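Local coordinates for CCHC-type domain-containing protein (Trypanosoma brucei brucei, PDB 7C45) that binds RNA and probably trims guide RNAs as a metal-dependent 3'-5' exonuclease of the RNase D type, at residues A[120-125]-A[214-219]. Sequence-based numbering, arbitrary orientation.
Sequences GVLDLQ and AVERLT. With nucleotides of chain B.
Segment 214-219 of helix 212-226 crosses strand 121-123 at 99°, with the short-segment axes 6.8 Å apart. Polar contacts centre on Thr219, whose OG1 stands anti to its carbonyl carbon (chi1 -54°). Thr219 OG1 donates to Val215 O (2.7 Å), one turn back and above that carbonyl's plane, and accepts from Asp123 N (3.1 Å, 157°). Threonine suits the place because its beta-branch carries both a hydroxyl for this buried amide and a methyl for Val121. One water donates to both Val121 O and Glu216 O, bridging two carbonyls that cannot bond each other.

Among the apolar contacts, Thr219 CG2 presses on Val121 CG1 at a tight 3.4 Å, the two side chains crossing at about a right angle. Leu122 CD1 reaches Val215 CG1 at 3.6 Å, branched side chains that pack strand against helix; Glu216 adds its CG methylene while its carboxylate pairs with Arg97.

Where the strand ends, Asp123 N-caps helix 124-136: OD1 accepts weakly from Gln125 N and also from Val126 N and Asp102 N, while OD2 takes Cys103 N. Gln125 NE2 donates to O2' of U8 of chain B at 2.8 Å. Helix 212-226 here covers strand 121-123, an outermost strand of the mixed sheet, in the RNase H-like fold of DEDD exonucleases.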
loop_
_atom_site.group_PDB
_atom_site.type_symbol
_atom_site.label_atom_id
_atom_site.label_comp_id
_atom_site.label_asym_id
_atom_site.label_seq_id
_atom_site.Cartn_x
_atom_site.Cartn_y
_atom_site.Cartn_z
ATOM N N GLY A 120 -5.492 7.001 -12.831
ATOM C CA GLY A 120 -4.043 6.954 -12.784
ATOM C C GLY A 120 -3.555 6.338 -11.491
ATOM O O GLY A 120 -2.762 6.934 -10.771
ATOM N N VAL A 121 -4.039 5.151 -11.160
ATOM C CA VAL A 121 -3.809 4.550 -9.851
ATOM C C VAL A 121 -2.819 3.401 -10.014
ATOM O O VAL A 121 -2.848 2.682 -11.014
ATOM C CB VAL A 121 -5.130 4.055 -9.219
ATOM C CG1 VAL A 121 -4.878 3.360 -7.880
ATOM C CG2 VAL A 121 -6.107 5.205 -8.965
ATOM N N LEU A 122 -1.938 3.237 -9.037
ATOM C CA LEU A 122 -1.006 2.114 -9.007
ATOM C C LEU A 122 -1.001 1.554 -7.599
ATOM O O LEU A 122 -0.670 2.273 -6.654
ATOM C CB LEU A 122 0.403 2.555 -9.408
ATOM C CG LEU A 122 1.450 1.444 -9.408
ATOM C CD1 LEU A 122 1.070 0.433 -10.450
ATOM C CD2 LEU A 122 2.804 2.068 -9.779
ATOM N N ASP A 123 -1.359 0.277 -7.458
ATOM C CA ASP A 123 -1.475 -0.370 -6.157
ATOM C C ASP A 123 -0.194 -1.158 -5.917
ATOM O O ASP A 123 0.073 -2.154 -6.598
ATOM C CB ASP A 123 -2.714 -1.262 -6.121
ATOM C CG ASP A 123 -2.947 -1.907 -4.768
ATOM O OD1 ASP A 123 -2.010 -2.123 -3.996
ATOM O OD2 ASP A 123 -4.126 -2.212 -4.488
ATOM N N LEU A 124 0.619 -0.699 -4.972
ATOM C CA LEU A 124 1.933 -1.315 -4.804
ATOM C C LEU A 124 1.837 -2.695 -4.161
ATOM O O LEU A 124 2.724 -3.539 -4.365
ATOM C CB LEU A 124 2.837 -0.401 -3.986
ATOM C CG LEU A 124 3.220 0.915 -4.663
ATOM C CD1 LEU A 124 4.253 1.639 -3.793
ATOM C CD2 LEU A 124 3.735 0.721 -6.104
ATOM N N GLN A 125 0.794 -2.952 -3.372
ATOM C CA GLN A 125 0.601 -4.316 -2.885
ATOM C C GLN A 125 0.372 -5.262 -4.047
ATOM O O GLN A 125 0.976 -6.343 -4.113
ATOM C CB GLN A 125 -0.584 -4.389 -1.923
ATOM C CG GLN A 125 -0.723 -5.738 -1.236
ATOM C CD GLN A 125 -2.023 -5.866 -0.457
ATOM O OE1 GLN A 125 -3.099 -5.712 -1.011
ATOM N NE2 GLN A 125 -1.916 -6.116 0.844
ATOM N N ALA A 214 1.566 -2.771 -16.938
ATOM C CA ALA A 214 0.708 -3.917 -16.670
ATOM C C ALA A 214 0.033 -3.783 -15.315
ATOM O O ALA A 214 -1.168 -4.044 -15.182
ATOM C CB ALA A 214 1.510 -5.210 -16.710
ATOM N N VAL A 215 0.786 -3.373 -14.301
ATOM C CA VAL A 215 0.207 -3.250 -12.970
ATOM C C VAL A 215 -0.742 -2.054 -12.909
ATOM O O VAL A 215 -1.740 -2.077 -12.176
ATOM C CB VAL A 215 1.308 -3.154 -11.910
ATOM C CG1 VAL A 215 0.701 -3.128 -10.522
ATOM C CG2 VAL A 215 2.263 -4.340 -12.030
ATOM N N GLU A 216 -0.465 -1.011 -13.683
ATOM C CA GLU A 216 -1.401 0.111 -13.737
ATOM C C GLU A 216 -2.743 -0.349 -14.283
ATOM O O GLU A 216 -3.798 0.023 -13.757
ATOM C CB GLU A 216 -0.835 1.246 -14.605
ATOM C CG GLU A 216 0.219 2.113 -13.933
ATOM C CD GLU A 216 0.755 3.211 -14.865
ATOM O OE1 GLU A 216 0.773 3.001 -16.079
ATOM O OE2 GLU A 216 1.108 4.290 -14.369
ATOM N N ARG A 217 -2.716 -1.165 -15.344
ATOM C CA ARG A 217 -3.951 -1.668 -15.935
ATOM C C ARG A 217 -4.672 -2.597 -14.967
ATOM O O ARG A 217 -5.903 -2.533 -14.823
ATOM C CB ARG A 217 -3.651 -2.376 -17.261
ATOM C CG ARG A 217 -3.143 -1.435 -18.355
ATOM C CD ARG A 217 -4.149 -0.341 -18.652
ATOM N NE ARG A 217 -3.952 0.832 -17.800
ATOM C CZ ARG A 217 -4.927 1.614 -17.337
ATOM N NH1 ARG A 217 -4.628 2.655 -16.569
ATOM N NH2 ARG A 217 -6.197 1.358 -17.629
ATOM N N LEU A 218 -3.916 -3.434 -14.269
ATOM C CA LEU A 218 -4.533 -4.321 -13.293
ATOM C C LEU A 218 -5.138 -3.518 -12.150
ATOM O O LEU A 218 -6.273 -3.776 -11.722
ATOM C CB LEU A 218 -3.499 -5.323 -12.788
ATOM C CG LEU A 218 -3.892 -6.263 -11.647
ATOM C CD1 LEU A 218 -5.163 -7.081 -11.970
ATOM C CD2 LEU A 218 -2.728 -7.198 -11.338
ATOM N N THR A 219 -4.417 -2.502 -11.677
ATOM C CA THR A 219 -5.000 -1.627 -10.665
ATOM C C THR A 219 -6.253 -0.924 -11.190
ATOM O O THR A 219 -7.227 -0.746 -10.445
ATOM C CB THR A 219 -3.974 -0.602 -10.198
ATOM O OG1 THR A 219 -2.779 -1.268 -9.768
ATOM C CG2 THR A 219 -4.530 0.198 -9.053
ATOM P P U B 8 -2.683 -10.406 6.533
ATOM O OP1 U B 8 -3.829 -11.141 7.111
ATOM O OP2 U B 8 -1.527 -11.192 6.035
ATOM O "O5'" U B 8 -3.289 -9.456 5.423
ATOM C "C5'" U B 8 -2.550 -9.117 4.267
ATOM C "C4'" U B 8 -3.318 -8.142 3.425
ATOM O "O4'" U B 8 -4.579 -8.730 3.029
ATOM C "C3'" U B 8 -3.712 -6.835 4.088
ATOM O "O3'" U B 8 -2.648 -5.906 4.089
ATOM C "C2'" U B 8 -4.902 -6.391 3.251
ATOM O "O2'" U B 8 -4.468 -5.837 2.010
ATOM C "C1'" U B 8 -5.567 -7.735 2.952
ATOM N N1 U B 8 -6.621 -8.096 3.932
ATOM C C2 U B 8 -7.861 -7.542 3.757
ATOM O O2 U B 8 -8.091 -6.741 2.874
ATOM N N3 U B 8 -8.804 -7.941 4.683
ATOM C C4 U B 8 -8.586 -8.854 5.703
ATOM O O4 U B 8 -9.506 -9.151 6.470
ATOM C C5 U B 8 -7.268 -9.400 5.785
ATOM C C6 U B 8 -6.345 -9.012 4.905
HETATM O O HOH W 1 -4.326 3.041 -13.590
#